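BtGH115A (Bacteroides thetaiotaomicron, PDB 5BY3) probably hydrolyses, as a family GH115 4-O-methyl-alpha-glucuronidase, the glucuronic acid decorations of arabinogalactans. Local coordinates at residues T362-D367 and Q427-L432; I342-V347 and Y391-Y396. All blocks are in the same frame, centred on the assembly; numbering follows the deposited sequence.

Contact 1 of 2, residues T362-D367 and Q427-L432; sequences TLMWCD and QKMWIL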
loop_
_atom_site.group_PDB
_atom_site.type_symbol
_atom_site.label_atom_id
_atom_site.label_comp_id
_atom_site.label_asym_id
_atom_site.label_seq_id
_atom_site.Cartn_x
_atom_site.Cartn_y
_atom_site.Cartn_z
ATOM N N THR A 362 13.133 -3.823 16.267
ATOM C CA THR A 362 12.009 -4.296 15.435
ATOM C C THR A 362 12.550 -4.950 14.178
ATOM O O THR A 362 13.410 -4.366 13.502
ATOM C CB THR A 362 11.073 -3.128 15.041
ATOM O OG1 THR A 362 10.839 -2.293 16.189
ATOM C CG2 THR A 362 9.743 -3.653 14.465
ATOM N N LEU A 363 12.084 -6.164 13.879
ATOM C CA LEU A 363 12.479 -6.823 12.619
ATOM C C LEU A 363 11.441 -6.515 11.513
ATOM O O LEU A 363 10.256 -6.858 11.643
ATOM C CB LEU A 363 12.617 -8.330 12.801
ATOM C CG LEU A 363 13.654 -8.929 13.774
ATOM C CD1 LEU A 363 13.521 -10.434 13.770
ATOM C CD2 LEU A 363 15.099 -8.553 13.449
HETATM N N MSE A 364 11.874 -5.892 10.423
HETATM C CA MSE A 364 10.897 -5.513 9.393
HETATM C C MSE A 364 10.894 -6.385 8.153
HETATM O O MSE A 364 11.739 -6.269 7.269
HETATM C CB MSE A 364 10.959 -4.034 9.039
HETATM C CG MSE A 364 9.595 -3.628 8.490
HETATM SE SE MSE A 364 9.813 -1.823 7.773
HETATM C CE MSE A 364 8.653 -1.161 9.190
ATOM N N TRP A 365 9.887 -7.230 8.054
ATOM C CA TRP A 365 9.751 -8.078 6.878
ATOM C C TRP A 365 9.282 -7.287 5.651
ATOM O O TRP A 365 8.728 -6.178 5.768
ATOM C CB TRP A 365 8.876 -9.283 7.221
ATOM C CG TRP A 365 9.318 -9.874 8.537
ATOM C CD1 TRP A 365 8.609 -9.917 9.713
ATOM C CD2 TRP A 365 10.607 -10.439 8.823
ATOM N NE1 TRP A 365 9.363 -10.505 10.705
ATOM C CE2 TRP A 365 10.594 -10.836 10.189
ATOM C CE3 TRP A 365 11.762 -10.665 8.058
ATOM C CZ2 TRP A 365 11.693 -11.451 10.797
ATOM C CZ3 TRP A 365 12.862 -11.277 8.673
ATOM C CH2 TRP A 365 12.818 -11.652 10.018
ATOM N N CYS A 366 9.551 -7.850 4.481
ATOM C CA CYS A 366 9.286 -7.166 3.229
ATOM C C CYS A 366 8.420 -7.980 2.291
ATOM O O CYS A 366 8.505 -9.199 2.292
ATOM C CB CYS A 366 10.606 -6.848 2.557
ATOM S SG CYS A 366 11.432 -5.580 3.502
ATOM N N ASP A 367 7.583 -7.305 1.499
ATOM C CA ASP A 367 6.872 -7.987 0.420
ATOM C C ASP A 367 7.838 -8.079 -0.766
ATOM O O ASP A 367 8.918 -7.541 -0.675
ATOM C CB ASP A 367 5.574 -7.253 0.077
ATOM C CG ASP A 367 5.794 -5.980 -0.778
ATOM O OD1 ASP A 367 6.946 -5.584 -1.123
ATOM O OD2 ASP A 367 4.772 -5.379 -1.127
ATOM N N GLN A 427 2.862 -6.890 14.019
ATOM C CA GLN A 427 1.948 -5.951 14.692
ATOM C C GLN A 427 2.596 -4.658 15.193
ATOM O O GLN A 427 1.941 -3.793 15.809
ATOM C CB GLN A 427 1.259 -6.628 15.875
ATOM C CG GLN A 427 0.562 -7.948 15.584
ATOM C CD GLN A 427 -0.308 -8.442 16.744
ATOM O OE1 GLN A 427 -0.390 -7.823 17.814
ATOM N NE2 GLN A 427 -0.967 -9.562 16.526
ATOM N N LYS A 428 3.883 -4.516 14.960
ATOM C CA LYS A 428 4.566 -3.383 15.529
ATOM C C LYS A 428 4.561 -2.186 14.549
ATOM O O LYS A 428 4.322 -1.030 14.951
ATOM C CB LYS A 428 5.994 -3.813 15.938
ATOM C CG LYS A 428 6.816 -2.781 16.679
ATOM C CD LYS A 428 6.379 -2.590 18.124
ATOM C CE LYS A 428 7.447 -1.763 18.829
ATOM N NZ LYS A 428 7.455 -1.985 20.306
HETATM N N MSE A 429 4.809 -2.471 13.274
HETATM C CA MSE A 429 5.193 -1.443 12.343
HETATM C C MSE A 429 4.813 -1.838 10.940
HETATM O O MSE A 429 5.286 -2.857 10.408
HETATM C CB MSE A 429 6.705 -1.257 12.472
HETATM C CG MSE A 429 7.228 0.128 12.130
HETATM SE SE MSE A 429 9.186 0.292 12.394
HETATM C CE MSE A 429 9.157 0.157 14.374
ATOM N N TRP A 430 3.950 -1.016 10.336
ATOM C CA TRP A 430 3.536 -1.172 8.937
ATOM C C TRP A 430 3.891 0.086 8.151
ATOM O O TRP A 430 3.613 1.225 8.573
ATOM C CB TRP A 430 2.040 -1.365 8.867
ATOM C CG TRP A 430 1.485 -2.684 9.301
ATOM C CD1 TRP A 430 2.127 -3.712 9.951
ATOM C CD2 TRP A 430 0.133 -3.099 9.138
ATOM N NE1 TRP A 430 1.259 -4.757 10.162
ATOM C CE2 TRP A 430 0.028 -4.411 9.673
ATOM C CE3 TRP A 430 -1.001 -2.500 8.558
ATOM C CZ2 TRP A 430 -1.169 -5.130 9.664
ATOM C CZ3 TRP A 430 -2.190 -3.211 8.542
ATOM C CH2 TRP A 430 -2.271 -4.515 9.097
ATOM N N ILE A 431 4.513 -0.134 7.011
ATOM C CA ILE A 431 5.019 0.935 6.192
ATOM C C ILE A 431 4.709 0.617 4.753
ATOM O O ILE A 431 5.123 -0.459 4.197
ATOM C CB ILE A 431 6.548 1.148 6.329
ATOM C CG1 ILE A 431 6.963 1.541 7.753
ATOM C CG2 ILE A 431 7.022 2.167 5.281
ATOM C CD1 ILE A 431 6.537 2.921 8.262
ATOM N N LEU A 432 3.997 1.575 4.142
ATOM C CA LEU A 432 3.526 1.443 2.770
ATOM C C LEU A 432 4.343 2.275 1.777
ATOM O O LEU A 432 4.458 3.503 1.923
ATOM C CB LEU A 432 2.055 1.838 2.727
ATOM C CG LEU A 432 1.210 1.687 1.451
ATOM C CD1 LEU A 432 1.192 0.265 0.920
ATOM C CD2 LEU A 432 -0.181 2.149 1.809
#

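Contact 2 of 2, residues I342-V347 and Y391-Y396; sequences IPYKEV and YYHVSY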
loop_
_atom_site.group_PDB
_atom_site.type_symbol
_atom_site.label_atom_id
_atom_site.label_comp_id
_atom_site.label_asym_id
_atom_site.label_seq_id
_atom_site.Cartn_x
_atom_site.Cartn_y
_atom_site.Cartn_z
ATOM N N ILE A 342 15.712 -3.839 8.651
ATOM C CA ILE A 342 14.888 -4.144 7.466
ATOM C C ILE A 342 15.641 -5.030 6.485
ATOM O O ILE A 342 16.417 -4.513 5.681
ATOM C CB ILE A 342 14.377 -2.871 6.734
ATOM C CG1 ILE A 342 13.853 -1.867 7.746
ATOM C CG2 ILE A 342 13.255 -3.217 5.724
ATOM C CD1 ILE A 342 13.812 -0.471 7.224
ATOM N N PRO A 343 15.436 -6.368 6.567
ATOM C CA PRO A 343 16.047 -7.315 5.610
ATOM C C PRO A 343 15.233 -7.439 4.280
ATOM O O PRO A 343 14.451 -8.374 4.060
ATOM C CB PRO A 343 16.143 -8.616 6.407
ATOM C CG PRO A 343 15.034 -8.532 7.410
ATOM C CD PRO A 343 14.661 -7.080 7.601
ATOM N N TYR A 344 15.419 -6.428 3.442
ATOM C CA TYR A 344 14.820 -6.287 2.129
ATOM C C TYR A 344 15.827 -6.814 1.103
ATOM O O TYR A 344 17.054 -6.683 1.303
ATOM C CB TYR A 344 14.545 -4.796 1.910
ATOM C CG TYR A 344 14.018 -4.385 0.568
ATOM C CD1 TYR A 344 12.785 -4.843 0.094
ATOM C CD2 TYR A 344 14.750 -3.520 -0.231
ATOM C CE1 TYR A 344 12.301 -4.443 -1.154
ATOM C CE2 TYR A 344 14.283 -3.097 -1.475
ATOM C CZ TYR A 344 13.062 -3.556 -1.945
ATOM O OH TYR A 344 12.620 -3.122 -3.191
ATOM N N LYS A 345 15.308 -7.380 0.004
ATOM C CA LYS A 345 16.119 -7.970 -1.091
ATOM C C LYS A 345 17.207 -8.914 -0.510
ATOM O O LYS A 345 16.835 -9.829 0.234
ATOM C CB LYS A 345 16.635 -6.890 -2.075
ATOM C CG LYS A 345 15.548 -6.234 -2.943
ATOM C CD LYS A 345 16.163 -5.442 -4.103
ATOM C CE LYS A 345 15.184 -5.177 -5.242
ATOM N NZ LYS A 345 14.678 -3.770 -5.331
ATOM N N GLU A 346 18.507 -8.665 -0.755
ATOM C CA GLU A 346 19.597 -9.630 -0.422
ATOM C C GLU A 346 19.913 -9.704 1.083
ATOM O O GLU A 346 20.624 -10.622 1.528
ATOM C CB GLU A 346 20.885 -9.321 -1.207
ATOM C CG GLU A 346 21.801 -8.238 -0.584
ATOM C CD GLU A 346 21.178 -6.826 -0.563
ATOM O OE1 GLU A 346 20.393 -6.479 -1.481
ATOM O OE2 GLU A 346 21.488 -6.028 0.356
ATOM N N VAL A 347 19.419 -8.719 1.843
ATOM C CA VAL A 347 19.645 -8.674 3.285
ATOM C C VAL A 347 18.831 -9.736 4.053
ATOM O O VAL A 347 19.262 -10.188 5.124
ATOM C CB VAL A 347 19.713 -7.211 3.888
ATOM C CG1 VAL A 347 18.760 -6.235 3.224
ATOM C CG2 VAL A 347 19.566 -7.163 5.409
ATOM N N TYR A 391 7.165 -3.842 5.445
ATOM C CA TYR A 391 7.324 -2.853 4.423
ATOM C C TYR A 391 6.658 -3.463 3.193
ATOM O O TYR A 391 7.135 -4.479 2.671
ATOM C CB TYR A 391 8.808 -2.585 4.172
ATOM C CG TYR A 391 9.137 -1.753 2.937
ATOM C CD1 TYR A 391 8.380 -0.591 2.584
ATOM C CD2 TYR A 391 10.228 -2.092 2.132
ATOM C CE1 TYR A 391 8.710 0.173 1.446
ATOM C CE2 TYR A 391 10.558 -1.329 0.996
ATOM C CZ TYR A 391 9.798 -0.213 0.648
ATOM O OH TYR A 391 10.144 0.507 -0.485
ATOM N N TYR A 392 5.549 -2.830 2.766
ATOM C CA TYR A 392 4.655 -3.293 1.698
ATOM C C TYR A 392 4.637 -2.298 0.534
ATOM O O TYR A 392 4.795 -1.095 0.762
ATOM C CB TYR A 392 3.239 -3.455 2.249
ATOM C CG TYR A 392 2.304 -4.384 1.456
ATOM C CD1 TYR A 392 2.287 -5.752 1.687
ATOM C CD2 TYR A 392 1.411 -3.878 0.509
ATOM C CE1 TYR A 392 1.425 -6.590 0.987
ATOM C CE2 TYR A 392 0.546 -4.703 -0.184
ATOM C CZ TYR A 392 0.560 -6.061 0.064
ATOM O OH TYR A 392 -0.289 -6.898 -0.607
ATOM N N HIS A 393 4.435 -2.801 -0.690
ATOM C CA HIS A 393 4.433 -1.975 -1.897
ATOM C C HIS A 393 3.072 -1.897 -2.562
ATOM O O HIS A 393 2.494 -2.935 -2.871
ATOM C CB HIS A 393 5.424 -2.513 -2.944
ATOM C CG HIS A 393 6.856 -2.215 -2.647
ATOM N ND1 HIS A 393 7.598 -2.945 -1.737
ATOM C CD2 HIS A 393 7.695 -1.285 -3.157
ATOM C CE1 HIS A 393 8.830 -2.471 -1.697
ATOM N NE2 HIS A 393 8.917 -1.465 -2.550
ATOM N N VAL A 394 2.573 -0.684 -2.790
ATOM C CA VAL A 394 1.480 -0.472 -3.787
ATOM C C VAL A 394 1.996 0.297 -5.017
ATOM O O VAL A 394 1.248 0.646 -5.914
ATOM C CB VAL A 394 0.193 0.196 -3.216
ATOM C CG1 VAL A 394 -0.493 -0.710 -2.185
ATOM C CG2 VAL A 394 0.486 1.575 -2.654
ATOM N N SER A 395 3.313 0.508 -5.043
ATOM C CA SER A 395 4.016 1.148 -6.162
ATOM C C SER A 395 5.468 0.624 -6.236
ATOM O O SER A 395 6.065 0.304 -5.219
ATOM C CB SER A 395 3.958 2.669 -6.006
ATOM O OG SER A 395 4.739 3.289 -6.996
ATOM N N TYR A 396 6.031 0.508 -7.431
ATOM C CA TYR A 396 7.380 -0.016 -7.496
ATOM C C TYR A 396 8.119 0.296 -8.768
ATOM O O TYR A 396 7.523 0.379 -9.845
ATOM C CB TYR A 396 7.336 -1.527 -7.285
ATOM C CG TYR A 396 8.642 -2.234 -7.338
ATOM C CD1 TYR A 396 9.587 -2.043 -6.349
ATOM C CD2 TYR A 396 8.926 -3.128 -8.371
ATOM C CE1 TYR A 396 10.814 -2.701 -6.386
ATOM C CE2 TYR A 396 10.133 -3.826 -8.397
ATOM C CZ TYR A 396 11.082 -3.594 -7.402
ATOM O OH TYR A 396 12.274 -4.284 -7.388
HETATM O O HOH W 1 11.313 -0.081 -2.747
#

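Contact 1 of 2, residues T362-D367 and Q427-L432
Met-364 and Met-429, both selenomethionines in this crystal, cross at about a right angle inside the eight-stranded parallel barrel of the TIM-barrel domain. Their strands, 362-366 and 429-432, are not adjacent: strand 388-393 runs between them. The axes approach to 8.4 Å with their directions 38° apart, and side chains alone make the contact. Its tight part gathers round the terminal methyl of Met-364. The last torsion of this residue (chi3 -112°) turns CE toward the side chains of Met-429 and Ile-431, where it touches both. There Met-364 CE lies 3.5 Å from Met-429 CG and 3.6 Å from Met-429 SE, a wholly apolar junction, and Trp-212 also packs on Met-364 and Ile-431. Thr-362 is buried as well, with Met-429 CE 3.5 Å from Thr-362 OG1, and its hydroxyl is hydrogen-bonded with the backbone oxygens of Gly-386 and Gln-339. The looser side is that of Lys-428, partly exposed, which crosses Thr-362 obliquely with the first carbons of its chain, CG standing 3.8 Å from Thr-362 CG2, while its ammonium turns to a salt bridge with Glu-161. Besides Met-429, the methyl Met-364 CE also meets Ile-431 CG1 at 3.5 Å.

Contact 2 of 2, residues I342-V347 and Y391-Y396
Tyr-344 presents one face of its ring to the edge of Tyr-391, whose CE2 stands over the rim in a T-shaped pair with centroids 5.6 Å apart and planes at 66°. On the opposite face lies the aliphatic chain of Lys-345, its CG 3.6 Å above the plane of the Tyr-344 ring, so the phenol is held between an aromatic edge and a methylene. His-393 crosses the same side chain at about a right angle, bringing its CE1 to 4.0 Å from Tyr-344 CE1. Tyr-344 begins a type II' turn that leads from strand 339-341 of the barrel into helix 347-352, and Tyr-391 and His-393 lie near the end of strand 388-393. Beyond the rings the contact becomes polar. The bend at the last torsion of Lys-345 (chi4 106°) directs NZ to two phenol oxygens: it donates to Tyr-344 OH at 3.0 Å and, tip to tip, to Tyr-396 OH at 3.2 Å. An alanine in place of Lys-345 would probably leave these two hydroxyls without their shared donor and make the Tyr-344 and Tyr-396 rings freer to shift. A water joins Tyr-391 OH, at 2.6 Å, and His-393 NE2, at 2.8 Å, and reaches Tyr-344 OH weakly. Tyr-391 OH is also hydrogen-bonded to Asn-433. The side chain of Tyr-396 is about 10 Å from the nickel ion bound at Leu-404 and Asp-436. This cluster stands at the C-terminal end of the strands, where TIM-barrel enzymes carry their active sites, and so probably lies near the active site; its shared ammonium donor and its water tie the phenol hydroxyls and the imidazole to one another.

Contacts 1 and 2 are both largely buried and are woven into the same parallel sheet: strand 388-393 supplies Tyr-391 and His-393 to contact 2 and neighbours both strands of contact 1. Each has one partly exposed lysine, Lys-428 near the start of the strands and Lys-345 beyond their ends. Their chemistry changes with height in the barrel, from apolar, with no hydrogen bond between the segments, to aromatic and hydrogen-bonded, with an ordered water, at the C-terminal mouth. They meet directly, as Asp-367 OD2 lies 2.6 Å from His-393 N, a probable hydrogen bond, and Ile-431 O probably accepts one from Tyr-392 N. Met-364 also packs against both Ile-342 and Tyr-391.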